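Local atomic coordinates of hypothetical protein yibA (PDB entry 1OYZ), a protein that is of unknown function but folds as an all-helical chain containing HEAT-type repeats, with only a tentative assignment of oxidoreductase activity. Residues 135-140 against 161-166; 167-172 against 194-199; 198-201 against 207-210; 214-217 against 223-226. All blocks are in the same frame, centred on the assembly; numbering follows the deposited sequence.

In the fold
The four contacts follow one another along the HEAT-like helical array. Contacts 1 and 2 share helix 161-168, and each reaches from a turn region to the helix two further along the chain; each is partly buried, with apolar residues inside and F138 or K169 at the solvent side. Contacts 3 and 4 are buried and more local: each joins helix 206-218 to a neighbour in sequence, helix 191-200 in one case and the start of helix 225-232 in the other. Contacts 2 and 4 are mainly apolar; contact 1 adds an amide against a ring, and contact 3 alone has a hydrogen bond across its segments. A salt bridge from D195 to R223 ties contact 2 to contact 4.

Contact 1: residues 135-140 against 161-166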
loop_
_atom_site.group_PDB
_atom_site.type_symbol
_atom_site.label_atom_id
_atom_site.label_comp_id
_atom_site.label_asym_id
_atom_site.label_seq_id
_atom_site.Cartn_x
_atom_site.Cartn_y
_atom_site.Cartn_z
ATOM N N ILE A 135 -11.066 0.562 13.808
ATOM C CA ILE A 135 -11.904 -0.605 13.882
ATOM C C ILE A 135 -11.674 -1.504 12.666
ATOM O O ILE A 135 -11.672 -2.739 12.778
ATOM C CB ILE A 135 -13.420 -0.211 14.072
ATOM C CG1 ILE A 135 -14.239 -0.626 12.889
ATOM C CG2 ILE A 135 -13.578 1.252 14.369
ATOM C CD1 ILE A 135 -14.803 -1.970 13.075
ATOM N N THR A 136 -11.419 -0.905 11.503
ATOM C CA THR A 136 -11.242 -1.735 10.329
ATOM C C THR A 136 -9.936 -2.520 10.311
ATOM O O THR A 136 -9.840 -3.541 9.647
ATOM C CB THR A 136 -11.340 -0.921 9.036
ATOM O OG1 THR A 136 -11.323 -1.830 7.942
ATOM C CG2 THR A 136 -10.188 0.009 8.882
ATOM N N ALA A 137 -8.924 -2.024 11.019
ATOM C CA ALA A 137 -7.672 -2.742 11.062
ATOM C C ALA A 137 -7.926 -4.111 11.743
ATOM O O ALA A 137 -7.112 -5.019 11.622
ATOM C CB ALA A 137 -6.619 -1.938 11.821
ATOM N N PHE A 138 -9.060 -4.268 12.430
ATOM C CA PHE A 138 -9.352 -5.548 13.069
ATOM C C PHE A 138 -10.405 -6.373 12.330
ATOM O O PHE A 138 -10.888 -7.381 12.845
ATOM C CB PHE A 138 -9.779 -5.348 14.537
ATOM C CG PHE A 138 -8.707 -4.734 15.406
ATOM C CD1 PHE A 138 -7.668 -5.509 15.913
ATOM C CD2 PHE A 138 -8.706 -3.366 15.654
ATOM C CE1 PHE A 138 -6.633 -4.931 16.650
ATOM C CE2 PHE A 138 -7.684 -2.770 16.382
ATOM C CZ PHE A 138 -6.636 -3.553 16.883
ATOM N N ASP A 139 -10.776 -5.958 11.130
ATOM C CA ASP A 139 -11.770 -6.707 10.360
ATOM C C ASP A 139 -11.312 -8.144 10.131
ATOM O O ASP A 139 -10.115 -8.423 10.046
ATOM C CB ASP A 139 -12.001 -6.063 8.995
ATOM C CG ASP A 139 -13.292 -6.533 8.336
ATOM O OD1 ASP A 139 -13.375 -7.674 7.854
ATOM O OD2 ASP A 139 -14.243 -5.743 8.312
ATOM N N LYS A 140 -12.274 -9.044 9.984
ATOM C CA LYS A 140 -11.964 -10.441 9.784
ATOM C C LYS A 140 -11.459 -10.683 8.382
ATOM O O LYS A 140 -10.785 -11.678 8.129
ATOM C CB LYS A 140 -13.201 -11.291 10.058
ATOM C CG LYS A 140 -12.899 -12.656 10.652
ATOM C CD LYS A 140 -12.351 -13.615 9.610
ATOM C CE LYS A 140 -12.523 -15.078 10.027
ATOM N NZ LYS A 140 -12.437 -15.993 8.835
ATOM N N ILE A 161 0.200 4.130 14.896
ATOM C CA ILE A 161 1.287 3.244 15.288
ATOM C C ILE A 161 0.823 1.926 15.862
ATOM O O ILE A 161 1.184 0.868 15.372
ATOM C CB ILE A 161 2.222 3.948 16.275
ATOM C CG1 ILE A 161 3.006 5.008 15.493
ATOM C CG2 ILE A 161 3.127 2.913 17.007
ATOM C CD1 ILE A 161 4.013 5.795 16.308
ATOM N N PRO A 162 0.015 1.977 16.913
ATOM C CA PRO A 162 -0.502 0.770 17.548
ATOM C C PRO A 162 -1.199 -0.143 16.529
ATOM O O PRO A 162 -1.072 -1.361 16.584
ATOM C CB PRO A 162 -1.457 1.321 18.589
ATOM C CG PRO A 162 -0.850 2.687 18.926
ATOM C CD PRO A 162 -0.456 3.201 17.589
ATOM N N LEU A 163 -1.936 0.453 15.597
ATOM C CA LEU A 163 -2.642 -0.321 14.574
ATOM C C LEU A 163 -1.583 -1.003 13.709
ATOM O O LEU A 163 -1.632 -2.202 13.465
ATOM C CB LEU A 163 -3.520 0.604 13.728
ATOM C CG LEU A 163 -4.571 1.448 14.475
ATOM C CD1 LEU A 163 -5.461 2.090 13.412
ATOM C CD2 LEU A 163 -5.443 0.602 15.454
ATOM N N LEU A 164 -0.635 -0.194 13.259
ATOM C CA LEU A 164 0.499 -0.631 12.468
ATOM C C LEU A 164 1.177 -1.841 13.124
ATOM O O LEU A 164 1.420 -2.869 12.481
ATOM C CB LEU A 164 1.487 0.531 12.344
ATOM C CG LEU A 164 1.612 1.166 10.951
ATOM C CD1 LEU A 164 0.421 0.809 10.089
ATOM C CD2 LEU A 164 1.771 2.675 11.090
ATOM N N ILE A 165 1.449 -1.730 14.421
ATOM C CA ILE A 165 2.082 -2.813 15.142
ATOM C C ILE A 165 1.233 -4.066 15.067
ATOM O O ILE A 165 1.752 -5.147 14.790
ATOM C CB ILE A 165 2.340 -2.401 16.615
ATOM C CG1 ILE A 165 3.400 -1.307 16.649
ATOM C CG2 ILE A 165 2.801 -3.594 17.443
ATOM C CD1 ILE A 165 3.728 -0.805 18.043
ATOM N N ASN A 166 -0.077 -3.948 15.285
ATOM C CA ASN A 166 -0.899 -5.157 15.212
ATOM C C ASN A 166 -0.884 -5.747 13.791
ATOM O O ASN A 166 -0.917 -6.962 13.635
ATOM C CB ASN A 166 -2.339 -4.873 15.656
ATOM C CG ASN A 166 -2.982 -6.071 16.359
ATOM O OD1 ASN A 166 -2.513 -6.509 17.404
ATOM N ND2 ASN A 166 -4.047 -6.612 15.775
#
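A137 and L163 bring their CA atoms to 6.6 Å, the closest backbone approach between the turn leaving helix 126-136 and the start of helix 161-168. The setting is an alpha-solenoid of HEAT repeats, and helix 142-153 separates these two helices in sequence. From T136 to D139 the chain makes a type I beta turn with A137 and F138 at its middle positions, and D139 N bonds back to T136 O at 3.0 Å.

A137 directs its methyl at the opposite helix, where CB lies 4.4 Å from L163 CB. Both residues also lean on helix 142-153, A137 on T148 and L163 on I152, so this half of the contact is buried. F138 bridges the exposed half. With CG opposite the carbonyl carbon (chi1 -63°), its ring extends toward the helix and offers two different atoms to two neighbours. CE2 rests 4.2 Å from L163 CD2, the two side chains crossing at about a right angle, while CE1 meets the amide of N166. At the end of the turn, D139 makes a salt bridge from OD2 to R108, and its OD1 accepts from the backbone N of S141.

The N166 amide is tilted 49° from the phenyl plane and approaches it obliquely, bringing ND2 to 3.2 Å from F138 CE1 and 3.8 Å from F138 CD1.

Contact 2: residues 167-172 against 194-199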
loop_
_atom_site.group_PDB
_atom_site.type_symbol
_atom_site.label_atom_id
_atom_site.label_comp_id
_atom_site.label_asym_id
_atom_site.label_seq_id
_atom_site.Cartn_x
_atom_site.Cartn_y
_atom_site.Cartn_z
ATOM N N LEU A 167 -0.816 -4.896 12.767
ATOM C CA LEU A 167 -0.785 -5.378 11.382
ATOM C C LEU A 167 0.546 -6.075 11.072
ATOM O O LEU A 167 0.627 -6.923 10.187
ATOM C CB LEU A 167 -1.040 -4.221 10.391
ATOM C CG LEU A 167 -2.465 -3.624 10.482
ATOM C CD1 LEU A 167 -2.606 -2.352 9.645
ATOM C CD2 LEU A 167 -3.484 -4.670 10.024
ATOM N N LEU A 168 1.600 -5.697 11.783
ATOM C CA LEU A 168 2.869 -6.363 11.571
ATOM C C LEU A 168 2.680 -7.824 11.976
ATOM O O LEU A 168 3.364 -8.712 11.461
ATOM C CB LEU A 168 3.958 -5.753 12.446
ATOM C CG LEU A 168 4.443 -4.358 12.084
ATOM C CD1 LEU A 168 5.396 -3.845 13.184
ATOM C CD2 LEU A 168 5.144 -4.401 10.734
ATOM N N LYS A 169 1.747 -8.065 12.899
ATOM C CA LYS A 169 1.497 -9.408 13.404
ATOM C C LYS A 169 0.429 -10.118 12.613
ATOM O O LYS A 169 -0.018 -11.205 12.984
ATOM C CB LYS A 169 1.072 -9.351 14.871
ATOM C CG LYS A 169 1.886 -8.396 15.718
ATOM C CD LYS A 169 1.238 -8.213 17.090
ATOM C CE LYS A 169 1.886 -7.085 17.893
ATOM N NZ LYS A 169 1.436 -7.121 19.317
ATOM N N ASP A 170 0.039 -9.520 11.501
ATOM C CA ASP A 170 -1.011 -10.106 10.706
ATOM C C ASP A 170 -0.669 -11.453 10.100
ATOM O O ASP A 170 0.480 -11.729 9.752
ATOM C CB ASP A 170 -1.423 -9.154 9.601
ATOM C CG ASP A 170 -2.808 -9.434 9.107
ATOM O OD1 ASP A 170 -3.006 -10.451 8.414
ATOM O OD2 ASP A 170 -3.710 -8.636 9.436
ATOM N N PRO A 171 -1.678 -12.325 9.993
ATOM C CA PRO A 171 -1.489 -13.658 9.420
ATOM C C PRO A 171 -1.208 -13.537 7.932
ATOM O O PRO A 171 -0.630 -14.423 7.318
ATOM C CB PRO A 171 -2.821 -14.345 9.717
ATOM C CG PRO A 171 -3.234 -13.712 10.999
ATOM C CD PRO A 171 -2.957 -12.254 10.725
ATOM N N ASN A 172 -1.602 -12.428 7.340
ATOM C CA ASN A 172 -1.348 -12.262 5.920
ATOM C C ASN A 172 0.002 -11.575 5.692
ATOM O O ASN A 172 0.274 -10.525 6.266
ATOM C CB ASN A 172 -2.451 -11.446 5.272
ATOM C CG ASN A 172 -2.359 -11.458 3.774
ATOM O OD1 ASN A 172 -2.733 -12.430 3.120
ATOM N ND2 ASN A 172 -1.845 -10.377 3.211
ATOM N N ARG A 194 10.905 -2.313 16.859
ATOM C CA ARG A 194 12.165 -2.993 16.673
ATOM C C ARG A 194 12.012 -4.475 16.972
ATOM O O ARG A 194 12.410 -5.328 16.166
ATOM C CB ARG A 194 13.233 -2.367 17.540
ATOM C CG ARG A 194 13.757 -1.139 16.909
ATOM C CD ARG A 194 14.855 -0.566 17.707
ATOM N NE ARG A 194 15.123 0.794 17.283
ATOM C CZ ARG A 194 16.226 1.457 17.588
ATOM N NH1 ARG A 194 17.168 0.866 18.319
ATOM N NH2 ARG A 194 16.385 2.702 17.163
ATOM N N ASP A 195 11.399 -4.801 18.109
ATOM C CA ASP A 195 11.234 -6.207 18.441
ATOM C C ASP A 195 10.400 -6.917 17.377
ATOM O O ASP A 195 10.678 -8.072 17.043
ATOM C CB ASP A 195 10.617 -6.383 19.851
ATOM C CG ASP A 195 11.491 -5.763 20.960
ATOM O OD1 ASP A 195 12.726 -5.718 20.785
ATOM O OD2 ASP A 195 10.948 -5.326 22.009
ATOM N N CYS A 196 9.386 -6.258 16.816
ATOM C CA CYS A 196 8.611 -6.967 15.788
ATOM C C CYS A 196 9.492 -7.167 14.562
ATOM O O CYS A 196 9.414 -8.208 13.930
ATOM C CB CYS A 196 7.329 -6.212 15.404
ATOM S SG CYS A 196 6.015 -6.258 16.695
ATOM N N PHE A 197 10.340 -6.188 14.235
ATOM C CA PHE A 197 11.204 -6.363 13.089
ATOM C C PHE A 197 12.194 -7.528 13.314
ATOM O O PHE A 197 12.370 -8.353 12.410
ATOM C CB PHE A 197 11.938 -5.057 12.764
ATOM C CG PHE A 197 11.102 -4.065 11.983
ATOM C CD1 PHE A 197 9.747 -4.288 11.770
ATOM C CD2 PHE A 197 11.671 -2.927 11.462
ATOM C CE1 PHE A 197 8.968 -3.386 11.038
ATOM C CE2 PHE A 197 10.905 -2.007 10.725
ATOM C CZ PHE A 197 9.547 -2.237 10.510
ATOM N N VAL A 198 12.810 -7.615 14.503
ATOM C CA VAL A 198 13.758 -8.707 14.791
ATOM C C VAL A 198 13.059 -10.052 14.525
ATOM O O VAL A 198 13.605 -10.938 13.869
ATOM C CB VAL A 198 14.274 -8.631 16.286
ATOM C CG1 VAL A 198 15.030 -9.902 16.663
ATOM C CG2 VAL A 198 15.175 -7.402 16.475
ATOM N N GLU A 199 11.812 -10.175 14.980
ATOM C CA GLU A 199 11.066 -11.405 14.770
ATOM C C GLU A 199 10.803 -11.626 13.304
ATOM O O GLU A 199 10.769 -12.763 12.826
ATOM C CB GLU A 199 9.722 -11.366 15.508
ATOM C CG GLU A 199 9.877 -11.206 17.013
ATOM C CD GLU A 199 10.701 -12.338 17.623
ATOM O OE1 GLU A 199 11.282 -12.150 18.719
ATOM O OE2 GLU A 199 10.760 -13.422 17.000
#
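L168 points its forked end at two consecutive residues of helix 191-200, C196 and F197. CD1 lies 3.8 Å from C196 CB, so it is the methylene of the cysteine that takes this methyl, and it also reaches F197 CE1 at 4.2 Å. CD2 meets F197 alone, coming up to the rim of the ring, within the ring plane, 4.0 Å from CE1; this branch thus meets the phenyl group at its edge and not over a face. F197 gets there by a detour: its CB leaves the helix away from L168, but with chi1 at -80° and chi2 at 8° the ring swings back until its CE1 corner reaches the leucine. On the solvent side K169 runs an extended chain past the cysteine, and its CE is a loose 4.4 Å from C196 SG.

Beyond the touching residues, D170 shapes the turn that follows. Its OD1 accepts from N172 N at 2.7 Å in an Asx turn, using the lone pair directed away from OD2; the bond is nearly straight at 168°. OD2 makes a salt bridge with R145, consistent with the aspartate and arginine often found in HEAT repeats. Separately, the backbone O of D170 accepts from R176.

N172 stands at the N-cap position of helix 173-186, and that helix packs against the contact, with I183 on L168 and N184 on F197. Helix 206-218, which follows helix 191-200, lies beyond, where L216 packs against F197 and V198.

Contact 3: residues 198-201 against 207-210; sequences VEML and EVRI
The guanidinium of R209 meets L201 at its edge: the backbone O of L201 lies practically in the guanidinium plane and accepts a hydrogen bond from NE. This joins the two halves of a helical hairpin in the HEAT-like solenoid, formed by helices 191-200 and 206-218. The bond is 3.2 Å from R209 NE to L201 O, with an N-H...O angle of 150°, and the donor sits 27° off the plane of the carbonyl. A bend at chi3 (62°) turns NE toward this oxygen after the aliphatic part of the arginine has passed the M200 carbonyl, where R209 CG lies 3.5 Å from M200 O. The carbonyl O atoms of M200 and L201 carry partial negative charge, so a cationic side chain beside them is probably favourable. NH2 of the same group makes a salt bridge with E231 of helix 225-232, so the arginine ties three helices together.

Deeper in the hairpin the contact turns apolar. M200, a selenomethionine in this model, and V208 cross at about a right angle, and both also touch R176 of helix 173-186. The side chain of L201 packs among I213, L216 and V227. V208 is held through its backbone as well, since its N donates to N205 OD1 in the connecting loop.

Of the two valine methyls it is CG1 that meets the selenomethionine: V208 CG1 has M200 CE at 3.6 Å and M200 CB at 4.0 Å, the longer side chain curling round it.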
loop_
_atom_site.group_PDB
_atom_site.type_symbol
_atom_site.label_atom_id
_atom_site.label_comp_id
_atom_site.label_asym_id
_atom_site.label_seq_id
_atom_site.Cartn_x
_atom_site.Cartn_y
_atom_site.Cartn_z
ATOM N N VAL A 198 12.810 -7.615 14.503
ATOM C CA VAL A 198 13.758 -8.707 14.791
ATOM C C VAL A 198 13.059 -10.052 14.525
ATOM O O VAL A 198 13.605 -10.938 13.869
ATOM C CB VAL A 198 14.274 -8.631 16.286
ATOM C CG1 VAL A 198 15.030 -9.902 16.663
ATOM C CG2 VAL A 198 15.175 -7.402 16.475
ATOM N N GLU A 199 11.812 -10.175 14.980
ATOM C CA GLU A 199 11.066 -11.405 14.770
ATOM C C GLU A 199 10.803 -11.626 13.304
ATOM O O GLU A 199 10.769 -12.763 12.826
ATOM C CB GLU A 199 9.722 -11.366 15.508
ATOM C CG GLU A 199 9.877 -11.206 17.013
ATOM C CD GLU A 199 10.701 -12.338 17.623
ATOM O OE1 GLU A 199 11.282 -12.150 18.719
ATOM O OE2 GLU A 199 10.760 -13.422 17.000
HETATM N N MSE A 200 10.605 -10.542 12.573
HETATM C CA MSE A 200 10.331 -10.678 11.140
HETATM C C MSE A 200 11.559 -11.168 10.377
HETATM O O MSE A 200 11.452 -11.637 9.231
HETATM C CB MSE A 200 9.783 -9.350 10.593
HETATM C CG MSE A 200 8.415 -9.097 11.156
HETATM SE SE MSE A 200 7.687 -7.318 10.991
HETATM C CE MSE A 200 6.185 -7.828 9.844
ATOM N N LEU A 201 12.729 -11.082 11.007
ATOM C CA LEU A 201 13.917 -11.612 10.350
ATOM C C LEU A 201 13.662 -13.070 10.037
ATOM O O LEU A 201 14.229 -13.601 9.093
ATOM C CB LEU A 201 15.137 -11.472 11.231
ATOM C CG LEU A 201 15.493 -9.995 11.346
ATOM C CD1 LEU A 201 16.782 -9.820 12.163
ATOM C CD2 LEU A 201 15.664 -9.420 9.941
ATOM N N GLU A 207 9.749 -10.906 1.123
ATOM C CA GLU A 207 9.506 -9.466 1.045
ATOM C C GLU A 207 9.458 -8.826 2.416
ATOM O O GLU A 207 9.908 -7.694 2.603
ATOM C CB GLU A 207 8.192 -9.179 0.314
ATOM C CG GLU A 207 8.241 -9.438 -1.183
ATOM C CD GLU A 207 6.934 -9.075 -1.891
ATOM O OE1 GLU A 207 6.396 -7.962 -1.673
ATOM O OE2 GLU A 207 6.450 -9.908 -2.676
ATOM N N VAL A 208 8.879 -9.543 3.376
ATOM C CA VAL A 208 8.786 -9.027 4.742
ATOM C C VAL A 208 10.197 -9.004 5.383
ATOM O O VAL A 208 10.570 -8.031 6.017
ATOM C CB VAL A 208 7.785 -9.882 5.628
ATOM C CG1 VAL A 208 7.834 -9.408 7.067
ATOM C CG2 VAL A 208 6.347 -9.722 5.106
ATOM N N ARG A 209 10.973 -10.061 5.198
ATOM C CA ARG A 209 12.320 -10.114 5.776
ATOM C C ARG A 209 13.139 -8.940 5.282
ATOM O O ARG A 209 13.915 -8.328 6.031
ATOM C CB ARG A 209 13.034 -11.405 5.390
ATOM C CG ARG A 209 12.526 -12.673 6.042
ATOM C CD ARG A 209 13.362 -13.878 5.562
ATOM N NE ARG A 209 14.755 -13.718 5.957
ATOM C CZ ARG A 209 15.808 -13.704 5.131
ATOM N NH1 ARG A 209 15.662 -13.840 3.817
ATOM N NH2 ARG A 209 17.026 -13.552 5.634
ATOM N N ILE A 210 12.976 -8.609 4.007
ATOM C CA ILE A 210 13.718 -7.476 3.452
ATOM C C ILE A 210 13.358 -6.171 4.122
ATOM O O ILE A 210 14.248 -5.403 4.480
ATOM C CB ILE A 210 13.527 -7.368 1.925
ATOM C CG1 ILE A 210 14.362 -8.456 1.238
ATOM C CG2 ILE A 210 13.938 -5.988 1.443
ATOM C CD1 ILE A 210 13.919 -8.772 -0.201
#

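Contact 4: residues 214-217 against 223-226; sequences IGLS and RVLS
L216, in the last full turn of helix 206-218, and V224, where the chain comes to helix 225-232, stand with their CA atoms 6.3 Å apart after a short connecting loop. Both aim their CB atoms across the gap, and the two meet at 3.9 Å, so the side chains touch at their roots. V224 CG2 adds a second touch, 4.1 Å from L216 CB. The leucine then spends its branched end on other neighbours, L201 among them.

The other valine methyl turns to S217. With chi1 at 80°, CG1 is placed between the backbone N and the carbonyl carbon, and from there it comes within 3.8 Å of S217 OG. This is a polar atom against a methyl, but the hydroxyl has its partner already, for it is hydrogen-bonded to the backbone O of I213 one turn earlier in its own helix. Helix 239-248 closes this side, where L248 touches both S217 and V224.

R223 works outside the apolar patch: its guanidinium forms salt bridges with D221 in the loop and with D195, linking the loop to helix 191-200. L216, S217 and V224 pack the two ends of a short interhelical loop together, an arrangement consistent with an alpha-solenoid of the HEAT type.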
loop_
_atom_site.group_PDB
_atom_site.type_symbol
_atom_site.label_atom_id
_atom_site.label_comp_id
_atom_site.label_asym_id
_atom_site.label_seq_id
_atom_site.Cartn_x
_atom_site.Cartn_y
_atom_site.Cartn_z
ATOM N N ILE A 214 15.899 -3.774 6.288
ATOM C CA ILE A 214 16.197 -2.358 6.044
ATOM C C ILE A 214 15.722 -1.545 7.249
ATOM O O ILE A 214 16.371 -0.592 7.673
ATOM C CB ILE A 214 15.566 -1.814 4.704
ATOM C CG1 ILE A 214 14.278 -1.102 4.975
ATOM C CG2 ILE A 214 15.306 -2.935 3.704
ATOM C CD1 ILE A 214 14.485 0.379 5.000
ATOM N N GLY A 215 14.587 -1.935 7.817
ATOM C CA GLY A 215 14.091 -1.213 8.974
ATOM C C GLY A 215 15.057 -1.279 10.157
ATOM O O GLY A 215 15.361 -0.256 10.793
ATOM N N LEU A 216 15.555 -2.473 10.455
ATOM C CA LEU A 216 16.469 -2.598 11.586
ATOM C C LEU A 216 17.776 -1.894 11.287
ATOM O O LEU A 216 18.330 -1.234 12.151
ATOM C CB LEU A 216 16.707 -4.073 11.944
ATOM C CG LEU A 216 15.469 -4.669 12.624
ATOM C CD1 LEU A 216 15.533 -6.180 12.713
ATOM C CD2 LEU A 216 15.343 -4.062 14.007
ATOM N N SER A 217 18.273 -2.000 10.059
ATOM C CA SER A 217 19.534 -1.334 9.770
ATOM C C SER A 217 19.434 0.203 9.861
ATOM O O SER A 217 20.311 0.845 10.424
ATOM C CB SER A 217 20.058 -1.765 8.399
ATOM O OG SER A 217 20.028 -3.162 8.271
ATOM N N ARG A 223 20.881 -6.308 16.249
ATOM C CA ARG A 223 20.329 -7.650 16.190
ATOM C C ARG A 223 20.129 -8.108 14.728
ATOM O O ARG A 223 19.841 -9.279 14.477
ATOM C CB ARG A 223 19.030 -7.748 16.993
ATOM C CG ARG A 223 19.292 -7.669 18.505
ATOM C CD ARG A 223 18.635 -6.463 19.108
ATOM N NE ARG A 223 17.191 -6.625 19.163
ATOM C CZ ARG A 223 16.327 -5.635 19.365
ATOM N NH1 ARG A 223 16.757 -4.391 19.526
ATOM N NH2 ARG A 223 15.033 -5.891 19.438
ATOM N N VAL A 224 20.319 -7.224 13.749
ATOM C CA VAL A 224 20.147 -7.681 12.356
ATOM C C VAL A 224 21.451 -8.298 11.809
ATOM O O VAL A 224 21.442 -9.010 10.823
ATOM C CB VAL A 224 19.687 -6.496 11.414
ATOM C CG1 VAL A 224 20.893 -5.616 11.010
ATOM C CG2 VAL A 224 18.957 -7.035 10.171
ATOM N N LEU A 225 22.574 -8.022 12.458
ATOM C CA LEU A 225 23.874 -8.513 11.986
ATOM C C LEU A 225 23.979 -9.922 11.430
ATOM O O LEU A 225 24.468 -10.146 10.309
ATOM C CB LEU A 225 24.925 -8.389 13.084
ATOM C CG LEU A 225 25.818 -7.159 13.028
ATOM C CD1 LEU A 225 26.394 -6.983 11.630
ATOM C CD2 LEU A 225 24.991 -5.948 13.420
ATOM N N SER A 226 23.552 -10.889 12.221
ATOM C CA SER A 226 23.663 -12.271 11.772
ATOM C C SER A 226 22.969 -12.551 10.426
ATOM O O SER A 226 23.560 -13.128 9.519
ATOM C CB SER A 226 23.110 -13.202 12.852
ATOM O OG SER A 226 23.561 -14.522 12.617
#